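PDB 2WAN: pullulanase from Bacillus acidopullulyticus, which hydrolyses alpha-1,6-glucosidic linkages in pullulan and at the branch points of starch-type polysaccharides, as a debranching enzyme of the alpha-amylase family. Local coordinates for residues Val440-Lys452 and Ala795-Lys807. Sequence-based numbering, arbitrary orientation. Where two conformers were deposited one is given.
Sequences VRDFSIDANSGMK and AGDSVNQFDWSRK
W804 and F443 meet where strands one and eight pair to close the (beta/alpha)8 barrel of the alpha-amylase fold: 440-452 follows the first strand (435-438), and 795-807 lies in the connection beyond the eighth (773-777). W804 shows how one side chain can serve several partners. Its CB sits 3.5 Å from N448 OD1, the oxygen that also accepts from W804 N. With CG beside the backbone N (chi1 -67°) and facing S449 CA, W804 CD1 lies 3.4 Å from S449 CA, and W804 NE1 donates to F443 O at 3.0 Å, nearly within the ring plane. W804 CE2 lies 3.5 Å from F443 O. Farther out, CZ2 and CH2 point edge-on at the face of F443, W804 CZ2 lying 4.0 Å from F443 CE1. F443 in turn presents its own edge to F802, completing an aromatic cluster. Helix 474-481 borders it through L478 and S477. F802 N binds D442 O, while N448 ND2 reaches D803 OD1, which S805 OG approaches from the opposite face. At the other end, extended R441 grips D797 side-on and also pairs with D503 through NH1; a methionine here would probably leave both carboxylates without their cationic mate. R441 NE meets D797 OD1 and R441 NH2 meets D797 OD2, both at 2.8 Å, each oxygen offering its syn lone pair.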
# COMPACT_ATOMS: atom_id res chain seq x y z
N VAL A 440 18.15 1.17 -8.47
CA VAL A 440 18.92 1.19 -9.73
C VAL A 440 20.28 1.90 -9.60
O VAL A 440 21.28 1.45 -10.19
CB VAL A 440 18.09 1.82 -10.88
CG1 VAL A 440 18.92 1.93 -12.17
CG2 VAL A 440 16.82 0.96 -11.16
N ARG A 441 20.33 3.02 -8.86
CA ARG A 441 21.61 3.69 -8.69
C ARG A 441 22.54 2.86 -7.79
O ARG A 441 23.69 2.57 -8.16
CB ARG A 441 21.43 5.09 -8.13
CG ARG A 441 22.75 5.87 -8.07
CD ARG A 441 22.56 7.32 -7.63
NE ARG A 441 23.85 8.01 -7.51
CZ ARG A 441 24.50 8.60 -8.51
NH1 ARG A 441 24.00 8.63 -9.76
NH2 ARG A 441 25.69 9.19 -8.27
N ASP A 442 22.04 2.42 -6.63
CA ASP A 442 22.90 1.68 -5.67
C ASP A 442 23.59 0.49 -6.32
O ASP A 442 24.75 0.18 -6.03
CB ASP A 442 22.12 1.09 -4.50
CG ASP A 442 21.43 2.11 -3.64
OD1 ASP A 442 21.58 3.32 -3.85
OD2 ASP A 442 20.71 1.66 -2.72
N PHE A 443 22.85 -0.21 -7.18
CA PHE A 443 23.31 -1.49 -7.74
C PHE A 443 24.68 -1.41 -8.40
O PHE A 443 25.49 -2.34 -8.26
CB PHE A 443 22.27 -2.00 -8.74
CG PHE A 443 22.50 -3.42 -9.18
CD1 PHE A 443 22.43 -4.46 -8.25
CD2 PHE A 443 22.78 -3.71 -10.53
CE1 PHE A 443 22.62 -5.78 -8.65
CE2 PHE A 443 22.98 -5.05 -10.94
CZ PHE A 443 22.92 -6.07 -9.99
N SER A 444 24.96 -0.30 -9.09
CA SER A 444 26.14 -0.25 -9.97
C SER A 444 26.99 1.03 -9.88
O SER A 444 28.00 1.14 -10.56
CB SER A 444 25.66 -0.43 -11.42
OG SER A 444 24.83 0.66 -11.79
N ILE A 445 26.60 1.97 -9.03
CA ILE A 445 27.28 3.29 -9.02
C ILE A 445 28.74 3.25 -8.53
O ILE A 445 29.55 4.10 -8.94
CB ILE A 445 26.48 4.32 -8.19
CG1 ILE A 445 26.97 5.76 -8.42
CG2 ILE A 445 26.52 3.98 -6.67
CD1 ILE A 445 26.83 6.28 -9.85
N ASP A 446 29.07 2.29 -7.66
CA ASP A 446 30.43 2.25 -7.06
C ASP A 446 31.48 2.09 -8.16
O ASP A 446 31.30 1.32 -9.09
CB ASP A 446 30.52 1.10 -6.06
CG ASP A 446 31.70 1.24 -5.08
OD1 ASP A 446 32.85 1.52 -5.50
OD2 ASP A 446 31.47 1.01 -3.86
N ALA A 447 32.58 2.84 -8.05
CA ALA A 447 33.70 2.68 -8.98
C ALA A 447 34.20 1.24 -9.08
O ALA A 447 34.81 0.85 -10.09
CB ALA A 447 34.86 3.58 -8.56
N ASN A 448 33.95 0.44 -8.04
CA ASN A 448 34.39 -0.95 -8.01
C ASN A 448 33.39 -1.97 -8.59
O ASN A 448 33.62 -3.17 -8.51
CB ASN A 448 34.86 -1.35 -6.59
CG ASN A 448 33.72 -1.47 -5.56
OD1 ASN A 448 32.55 -1.67 -5.91
ND2 ASN A 448 34.09 -1.42 -4.28
N SER A 449 32.29 -1.49 -9.18
CA SER A 449 31.16 -2.37 -9.53
C SER A 449 31.41 -3.21 -10.78
O SER A 449 30.73 -4.21 -11.00
CB SER A 449 29.85 -1.56 -9.71
OG SER A 449 29.83 -0.97 -11.00
N GLY A 450 32.38 -2.80 -11.60
CA GLY A 450 32.68 -3.49 -12.87
C GLY A 450 31.72 -3.26 -14.02
O GLY A 450 31.94 -3.76 -15.13
N MET A 451 30.66 -2.50 -13.74
CA MET A 451 29.66 -2.13 -14.75
C MET A 451 29.99 -0.75 -15.31
O MET A 451 30.38 0.16 -14.56
CB MET A 451 28.26 -2.17 -14.12
CG MET A 451 27.72 -3.60 -13.99
SD MET A 451 26.33 -3.79 -12.87
CE MET A 451 27.16 -3.72 -11.28
N LYS A 452 29.82 -0.60 -16.62
CA LYS A 452 30.13 0.66 -17.33
C LYS A 452 29.06 1.73 -17.13
O LYS A 452 29.37 2.90 -16.89
CB LYS A 452 30.31 0.39 -18.83
CG LYS A 452 31.61 -0.34 -19.19
CD LYS A 452 31.71 -0.56 -20.70
CE LYS A 452 33.05 -1.20 -21.09
NZ LYS A 452 33.14 -2.62 -20.65
N ALA A 795 20.65 9.95 1.35
CA ALA A 795 21.99 9.96 1.99
C ALA A 795 23.17 9.83 1.03
O ALA A 795 24.33 10.01 1.44
CB ALA A 795 22.07 8.90 3.07
N GLY A 796 22.91 9.50 -0.23
CA GLY A 796 23.97 9.39 -1.21
C GLY A 796 24.64 8.04 -1.32
O GLY A 796 24.24 7.06 -0.68
N ASP A 797 25.69 8.00 -2.15
CA ASP A 797 26.30 6.74 -2.60
C ASP A 797 27.24 6.10 -1.58
O ASP A 797 27.26 4.88 -1.47
CB ASP A 797 27.06 6.95 -3.91
CG ASP A 797 26.18 7.52 -5.01
OD1 ASP A 797 25.01 7.08 -5.14
OD2 ASP A 797 26.66 8.40 -5.75
N SER A 798 28.01 6.89 -0.84
CA SER A 798 28.90 6.34 0.19
C SER A 798 28.09 5.54 1.21
O SER A 798 28.56 4.54 1.75
CB SER A 798 29.70 7.44 0.90
OG SER A 798 28.88 8.20 1.78
N VAL A 799 26.87 6.00 1.48
CA VAL A 799 25.95 5.32 2.41
C VAL A 799 25.26 4.12 1.73
O VAL A 799 25.32 2.99 2.23
CB VAL A 799 24.92 6.31 3.00
CG1 VAL A 799 23.88 5.60 3.85
CG2 VAL A 799 25.65 7.41 3.85
N ASN A 800 24.64 4.38 0.58
CA ASN A 800 23.72 3.41 -0.05
C ASN A 800 24.27 2.45 -1.10
O ASN A 800 23.62 1.44 -1.42
CB ASN A 800 22.56 4.17 -0.70
CG ASN A 800 21.59 4.72 0.31
OD1 ASN A 800 20.93 3.96 1.02
ND2 ASN A 800 21.47 6.04 0.38
N GLN A 801 25.43 2.73 -1.68
CA GLN A 801 25.84 1.94 -2.84
C GLN A 801 26.10 0.47 -2.51
O GLN A 801 26.38 0.12 -1.34
CB GLN A 801 27.09 2.53 -3.49
CG GLN A 801 28.40 2.27 -2.69
CD GLN A 801 29.48 3.28 -3.02
OE1 GLN A 801 29.50 3.83 -4.12
NE2 GLN A 801 30.41 3.51 -2.07
N PHE A 802 25.99 -0.38 -3.54
CA PHE A 802 26.58 -1.71 -3.47
C PHE A 802 28.10 -1.54 -3.57
O PHE A 802 28.63 -1.19 -4.64
CB PHE A 802 26.05 -2.61 -4.59
CG PHE A 802 24.68 -3.19 -4.33
CD1 PHE A 802 23.68 -2.46 -3.68
CD2 PHE A 802 24.39 -4.48 -4.77
CE1 PHE A 802 22.40 -3.02 -3.45
CE2 PHE A 802 23.12 -5.04 -4.56
CZ PHE A 802 22.13 -4.31 -3.91
N ASP A 803 28.80 -1.75 -2.45
CA ASP A 803 30.25 -1.72 -2.41
C ASP A 803 30.64 -3.17 -2.67
O ASP A 803 30.55 -4.03 -1.77
CB ASP A 803 30.72 -1.23 -1.03
CG ASP A 803 32.22 -1.46 -0.80
OD1 ASP A 803 32.90 -1.94 -1.72
OD2 ASP A 803 32.70 -1.17 0.31
N TRP A 804 31.04 -3.46 -3.91
CA TRP A 804 31.25 -4.84 -4.34
C TRP A 804 32.50 -5.49 -3.75
O TRP A 804 32.63 -6.70 -3.80
CB TRP A 804 31.22 -4.94 -5.87
CG TRP A 804 29.85 -4.65 -6.45
CD1 TRP A 804 29.34 -3.42 -6.81
CD2 TRP A 804 28.80 -5.60 -6.71
NE1 TRP A 804 28.06 -3.56 -7.31
CE2 TRP A 804 27.70 -4.88 -7.25
CE3 TRP A 804 28.67 -6.99 -6.53
CZ2 TRP A 804 26.49 -5.50 -7.62
CZ3 TRP A 804 27.46 -7.61 -6.90
CH2 TRP A 804 26.40 -6.86 -7.45
N SER A 805 33.41 -4.68 -3.18
CA SER A 805 34.51 -5.23 -2.40
C SER A 805 34.03 -6.07 -1.22
O SER A 805 34.75 -6.96 -0.76
CB SER A 805 35.47 -4.12 -1.88
OG SER A 805 34.94 -3.42 -0.77
N ARG A 806 32.82 -5.80 -0.73
CA ARG A 806 32.30 -6.57 0.41
C ARG A 806 31.89 -7.98 0.00
O ARG A 806 31.87 -8.90 0.82
CB ARG A 806 31.17 -5.83 1.11
CG ARG A 806 31.71 -4.57 1.80
CD ARG A 806 30.66 -3.82 2.55
NE ARG A 806 30.27 -4.41 3.84
CZ ARG A 806 30.91 -4.26 5.00
NH1 ARG A 806 32.05 -3.56 5.09
NH2 ARG A 806 30.41 -4.80 6.09
N LYS A 807 31.55 -8.17 -1.27
CA LYS A 807 31.37 -9.54 -1.75
C LYS A 807 32.68 -10.34 -1.75
O LYS A 807 32.67 -11.53 -1.45
CB LYS A 807 30.68 -9.59 -3.12
CG LYS A 807 30.57 -11.03 -3.71
CD LYS A 807 29.75 -11.04 -5.02
CE LYS A 807 29.69 -12.47 -5.56
NZ LYS A 807 28.89 -12.50 -6.83
O HOH W 1 27.57 -0.17 -6.91
O HOH W 2 24.18 4.53 -4.12